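Local structure of CEP104 (Gallus gallus, 5JO8) at residues A[259-262]-A[266-269]; A[141-146]-A[190-195]. The protein is a centriolar protein whose TOG domain probably binds tubulin or microtubules. All coordinates share one frame; numbering follows the deposited sequence.

Contact 1: A[259-262]-A[266-269]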
loop_
_atom_site.group_PDB
_atom_site.type_symbol
_atom_site.label_atom_id
_atom_site.label_comp_id
_atom_site.label_asym_id
_atom_site.label_seq_id
_atom_site.Cartn_x
_atom_site.Cartn_y
_atom_site.Cartn_z
ATOM N N ALA A 259 -9.203 37.178 -11.899
ATOM C CA ALA A 259 -9.893 37.750 -10.758
ATOM C C ALA A 259 -11.014 36.855 -10.240
ATOM O O ALA A 259 -11.202 36.726 -9.029
ATOM C CB ALA A 259 -10.441 39.128 -11.117
ATOM N N SER A 260 -11.755 36.238 -11.161
ATOM C CA SER A 260 -12.924 35.459 -10.775
ATOM C C SER A 260 -12.521 34.224 -9.972
ATOM O O SER A 260 -13.123 33.906 -8.942
ATOM C CB SER A 260 -13.726 35.052 -12.015
ATOM O OG SER A 260 -14.837 34.242 -11.664
ATOM N N ILE A 261 -11.481 33.545 -10.430
ATOM C CA ILE A 261 -11.074 32.303 -9.782
ATOM C C ILE A 261 -10.455 32.559 -8.411
ATOM O O ILE A 261 -10.499 31.695 -7.537
ATOM C CB ILE A 261 -10.167 31.444 -10.688
ATOM C CG1 ILE A 261 -10.258 29.973 -10.276
ATOM C CG2 ILE A 261 -8.717 31.936 -10.643
ATOM C CD1 ILE A 261 -9.390 29.066 -11.105
ATOM N N ARG A 262 -9.894 33.751 -8.220
ATOM C CA ARG A 262 -9.294 34.116 -6.938
ATOM C C ARG A 262 -10.329 34.369 -5.847
ATOM O O ARG A 262 -9.976 34.523 -4.678
ATOM C CB ARG A 262 -8.377 35.327 -7.099
ATOM C CG ARG A 262 -7.023 34.976 -7.678
ATOM C CD ARG A 262 -6.336 36.170 -8.326
ATOM N NE ARG A 262 -4.983 35.815 -8.752
ATOM C CZ ARG A 262 -3.920 35.875 -7.960
ATOM N NH1 ARG A 262 -4.058 36.291 -6.702
ATOM N NH2 ARG A 262 -2.723 35.521 -8.418
ATOM N N LEU A 266 -8.451 28.877 -2.324
ATOM C CA LEU A 266 -7.419 27.930 -2.740
ATOM C C LEU A 266 -6.590 28.449 -3.904
ATOM O O LEU A 266 -5.363 28.361 -3.885
ATOM C CB LEU A 266 -8.043 26.585 -3.122
ATOM C CG LEU A 266 -8.240 25.556 -2.010
ATOM C CD1 LEU A 266 -9.011 24.359 -2.540
ATOM C CD2 LEU A 266 -6.896 25.123 -1.440
ATOM N N TYR A 267 -7.265 28.991 -4.918
ATOM C CA TYR A 267 -6.582 29.447 -6.127
ATOM C C TYR A 267 -5.806 30.740 -5.911
ATOM O O TYR A 267 -4.723 30.926 -6.472
ATOM C CB TYR A 267 -7.560 29.542 -7.305
ATOM C CG TYR A 267 -8.130 28.183 -7.627
ATOM C CD1 TYR A 267 -7.511 27.355 -8.546
ATOM C CD2 TYR A 267 -9.250 27.705 -6.963
ATOM C CE1 TYR A 267 -8.017 26.092 -8.821
ATOM C CE2 TYR A 267 -9.764 26.456 -7.226
ATOM C CZ TYR A 267 -9.147 25.650 -8.156
ATOM O OH TYR A 267 -9.663 24.399 -8.412
ATOM N N LYS A 268 -6.350 31.621 -5.074
ATOM C CA LYS A 268 -5.587 32.767 -4.607
ATOM C C LYS A 268 -4.296 32.268 -3.937
ATOM O O LYS A 268 -3.201 32.700 -4.286
ATOM C CB LYS A 268 -6.433 33.615 -3.652
ATOM C CG LYS A 268 -5.742 34.865 -3.150
ATOM C CD LYS A 268 -6.649 35.659 -2.220
ATOM C CE LYS A 268 -5.857 36.668 -1.404
ATOM N NZ LYS A 268 -5.179 37.679 -2.263
ATOM N N THR A 269 -4.420 31.319 -3.014
ATOM C CA THR A 269 -3.247 30.740 -2.359
ATOM C C THR A 269 -2.279 30.105 -3.366
ATOM O O THR A 269 -1.067 30.309 -3.302
ATOM C CB THR A 269 -3.664 29.690 -1.307
ATOM O OG1 THR A 269 -4.475 30.311 -0.302
ATOM C CG2 THR A 269 -2.439 29.062 -0.648
HETATM O O HOH W 1 -6.048 37.911 -5.228
#

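Contact 2: A[141-146]-A[190-195]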
loop_
_atom_site.group_PDB
_atom_site.type_symbol
_atom_site.label_atom_id
_atom_site.label_comp_id
_atom_site.label_asym_id
_atom_site.label_seq_id
_atom_site.Cartn_x
_atom_site.Cartn_y
_atom_site.Cartn_z
ATOM N N SER A 141 -5.904 0.530 3.378
ATOM C CA SER A 141 -7.080 0.621 4.241
ATOM C C SER A 141 -6.705 0.879 5.695
ATOM O O SER A 141 -7.370 1.651 6.373
ATOM C CB SER A 141 -7.932 -0.648 4.142
ATOM O OG SER A 141 -8.655 -0.679 2.928
ATOM N N ARG A 142 -5.638 0.244 6.167
ATOM C CA ARG A 142 -5.224 0.382 7.562
ATOM C C ARG A 142 -4.676 1.779 7.843
ATOM O O ARG A 142 -4.658 2.213 8.982
ATOM C CB ARG A 142 -4.182 -0.668 7.963
ATOM C CG ARG A 142 -4.605 -2.124 7.722
ATOM C CD ARG A 142 -5.999 -2.452 8.257
ATOM N NE ARG A 142 -6.174 -2.118 9.673
ATOM C CZ ARG A 142 -5.786 -2.880 10.690
ATOM N NH1 ARG A 142 -5.176 -4.039 10.475
ATOM N NH2 ARG A 142 -6.000 -2.477 11.938
ATOM N N THR A 143 -4.228 2.483 6.805
ATOM C CA THR A 143 -3.784 3.871 7.001
ATOM C C THR A 143 -4.963 4.799 7.295
ATOM O O THR A 143 -4.769 5.980 7.587
ATOM C CB THR A 143 -2.983 4.427 5.797
ATOM O OG1 THR A 143 -3.859 4.681 4.694
ATOM C CG2 THR A 143 -1.858 3.474 5.390
ATOM N N GLY A 144 -6.178 4.265 7.217
ATOM C CA GLY A 144 -7.370 4.997 7.623
ATOM C C GLY A 144 -7.820 4.704 9.046
ATOM O O GLY A 144 -8.865 5.195 9.482
ATOM N N ASP A 145 -7.032 3.911 9.772
ATOM C CA ASP A 145 -7.368 3.527 11.144
ATOM C C ASP A 145 -7.572 4.738 12.042
ATOM O O ASP A 145 -6.933 5.766 11.860
ATOM C CB ASP A 145 -6.260 2.664 11.739
ATOM C CG ASP A 145 -6.739 1.840 12.907
ATOM O OD1 ASP A 145 -7.330 0.766 12.662
ATOM O OD2 ASP A 145 -6.529 2.264 14.060
ATOM N N SER A 146 -8.442 4.606 13.039
ATOM C CA SER A 146 -8.710 5.720 13.955
ATOM C C SER A 146 -7.566 6.004 14.944
ATOM O O SER A 146 -7.519 7.078 15.559
ATOM C CB SER A 146 -10.025 5.492 14.704
ATOM O OG SER A 146 -10.029 4.230 15.344
ATOM N N ALA A 190 -7.790 9.811 3.791
ATOM C CA ALA A 190 -7.398 10.807 2.800
ATOM C C ALA A 190 -6.083 11.459 3.178
ATOM O O ALA A 190 -5.211 11.660 2.337
ATOM C CB ALA A 190 -8.479 11.871 2.674
ATOM N N MET A 191 -5.951 11.808 4.450
ATOM C CA MET A 191 -4.728 12.417 4.947
ATOM C C MET A 191 -3.528 11.506 4.737
ATOM O O MET A 191 -2.474 11.950 4.293
ATOM C CB MET A 191 -4.865 12.758 6.428
ATOM C CG MET A 191 -5.570 14.072 6.701
ATOM S SD MET A 191 -4.710 15.459 5.938
ATOM C CE MET A 191 -3.116 15.375 6.759
ATOM N N SER A 192 -3.690 10.228 5.066
ATOM C CA SER A 192 -2.616 9.266 4.889
ATOM C C SER A 192 -2.222 9.161 3.432
ATOM O O SER A 192 -1.042 9.069 3.109
ATOM C CB SER A 192 -3.051 7.892 5.386
ATOM O OG SER A 192 -3.138 7.868 6.803
ATOM N N ARG A 193 -3.217 9.201 2.558
ATOM C CA ARG A 193 -2.929 9.086 1.136
ATOM C C ARG A 193 -2.157 10.288 0.608
ATOM O O ARG A 193 -1.155 10.121 -0.080
ATOM C CB ARG A 193 -4.193 8.854 0.311
ATOM C CG ARG A 193 -3.874 8.473 -1.130
ATOM C CD ARG A 193 -4.124 6.983 -1.407
ATOM N NE ARG A 193 -5.534 6.769 -1.725
ATOM C CZ ARG A 193 -6.099 7.106 -2.879
ATOM N NH1 ARG A 193 -5.377 7.673 -3.836
ATOM N NH2 ARG A 193 -7.393 6.888 -3.073
ATOM N N VAL A 194 -2.592 11.509 0.929
ATOM C CA VAL A 194 -1.850 12.665 0.430
ATOM C C VAL A 194 -0.446 12.731 1.020
ATOM O O VAL A 194 0.503 13.126 0.341
ATOM C CB VAL A 194 -2.621 13.988 0.586
ATOM C CG1 VAL A 194 -3.825 13.986 -0.328
ATOM C CG2 VAL A 194 -3.056 14.212 2.038
ATOM N N GLU A 195 -0.303 12.332 2.282
ATOM C CA GLU A 195 1.001 12.367 2.911
ATOM C C GLU A 195 1.944 11.327 2.305
ATOM O O GLU A 195 3.137 11.592 2.152
ATOM C CB GLU A 195 0.876 12.159 4.423
ATOM C CG GLU A 195 0.217 13.300 5.151
ATOM C CD GLU A 195 0.024 12.986 6.622
ATOM O OE1 GLU A 195 -0.097 11.788 6.971
ATOM O OE2 GLU A 195 0.001 13.934 7.424
#

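Contact 1: A[259-262]-A[266-269]
Arg262 NH1 has two partners. A water molecule accepts from it at 3.0 Å, and Asp272, further along helix 265-276, forms a salt bridge with it. The same water accepts from Lys268 NZ at 3.1 Å. The contact lies at the surface, at the C-terminal end of the HEAT-like helical array of this TOG domain. Here the loop after helix 247-253 curls back against the start of helix 265-276. Arg262 NH1 and Lys268 NZ stand 4.8 Å apart, both near the carboxylate of Asp272 and sharing the water. The pair of NZ with Asp272 is long and weak. Asp257 pairs with Arg262 NE, so the guanidinium has carboxylate partners on more than one nitrogen.

The two long side chains cross at about a right angle. With chi1 at -178°, Lys268 CG points directly away from the backbone N, and the chain stays extended until the turn at chi4 swings NZ to the water. Closer to the backbone, Lys268 CB rests on Arg262 O at 3.8 Å.

The apolar half of the contact belongs to Ile261 and Tyr267. Ile261 CD1 sits over one face of the Tyr267 ring, 4.0 Å from its centroid and 25° off the normal, which makes a CH-pi contact. It is displaced toward the rim. Pro255 touches both side chains. With Tyr267 cut back to an alanine, Ile261 CD1 would probably lose the ring face it lies on, and a gap is likely to open beside Pro255. Tyr267 CB lies 3.7 Å from Ile261 O. The nearest ring atom is Tyr267 CD1, at 3.6 Å from Ile261 CD1.

Contact 2: A[141-146]-A[190-195]
Ser192 meets Thr143 with both atoms of its side chain. Its CB points toward the loop and packs tightly, 3.5 Å from Thr143 CB. The same CB lies 3.4 Å from Thr143 OG1. At the tip, Ser192 OG donates a short hydrogen bond of 2.6 Å to Thr143 O. The hydroxyl comes in at 136° to the C=O bond, tilted 26° from the carbonyl plane. OG stands beside its own backbone N, opposite the carbonyl carbon (chi1 -71°), which also brings it to His188 O one turn back on its helix. Both partners are acceptors, so the single proton, placed toward Thr143 O, is probably shared with His188 O or at times turned to it. The site is buried.

The hydroxyl of Thr143 is settled separately. Its OG1 hydrogen-bonds Leu140 O, while the side chain also touches Ala154 of helix 148-163.

The loop is held in shape from within. A type I turn runs from Arg142 to Asp145, closed by Asp145 N to Arg142 O at 3.0 Å. Within this turn the Arg142 guanidinium presents its edge, in plane, to Asp145 OD1, a long salt bridge of 3.6 Å from NH2. Its NH1 bonds Ile95 O and Asp97 O, and Phe103 adds a cation-pi contact.

Helix 187-204 is therefore fastened to a main-chain carbonyl in the turn at the end of helix 125-142. Such packing of one helix against the connecting turn of another is in keeping with the stacked helices of a HEAT-like TOG domain.

Contact 2 comes first along the chain, and both of its segments precede those of contact 1. Their centres are about 29 Å apart and their nearest atoms about 12 Å apart, so they do not touch. Contact 2 is buried, about 10 Å from the centre of the chain. Contact 1 is at the surface near the C-terminus, about 34 Å from that centre. Helix 229-245 stands between them: Val194 packs on it from helix 187-204, and Leu266 from helix 265-276. Contact 2 joins parts distant in sequence, whereas contact 1 shapes a local turn. Together they mark the middle and the end of one elongated helical array.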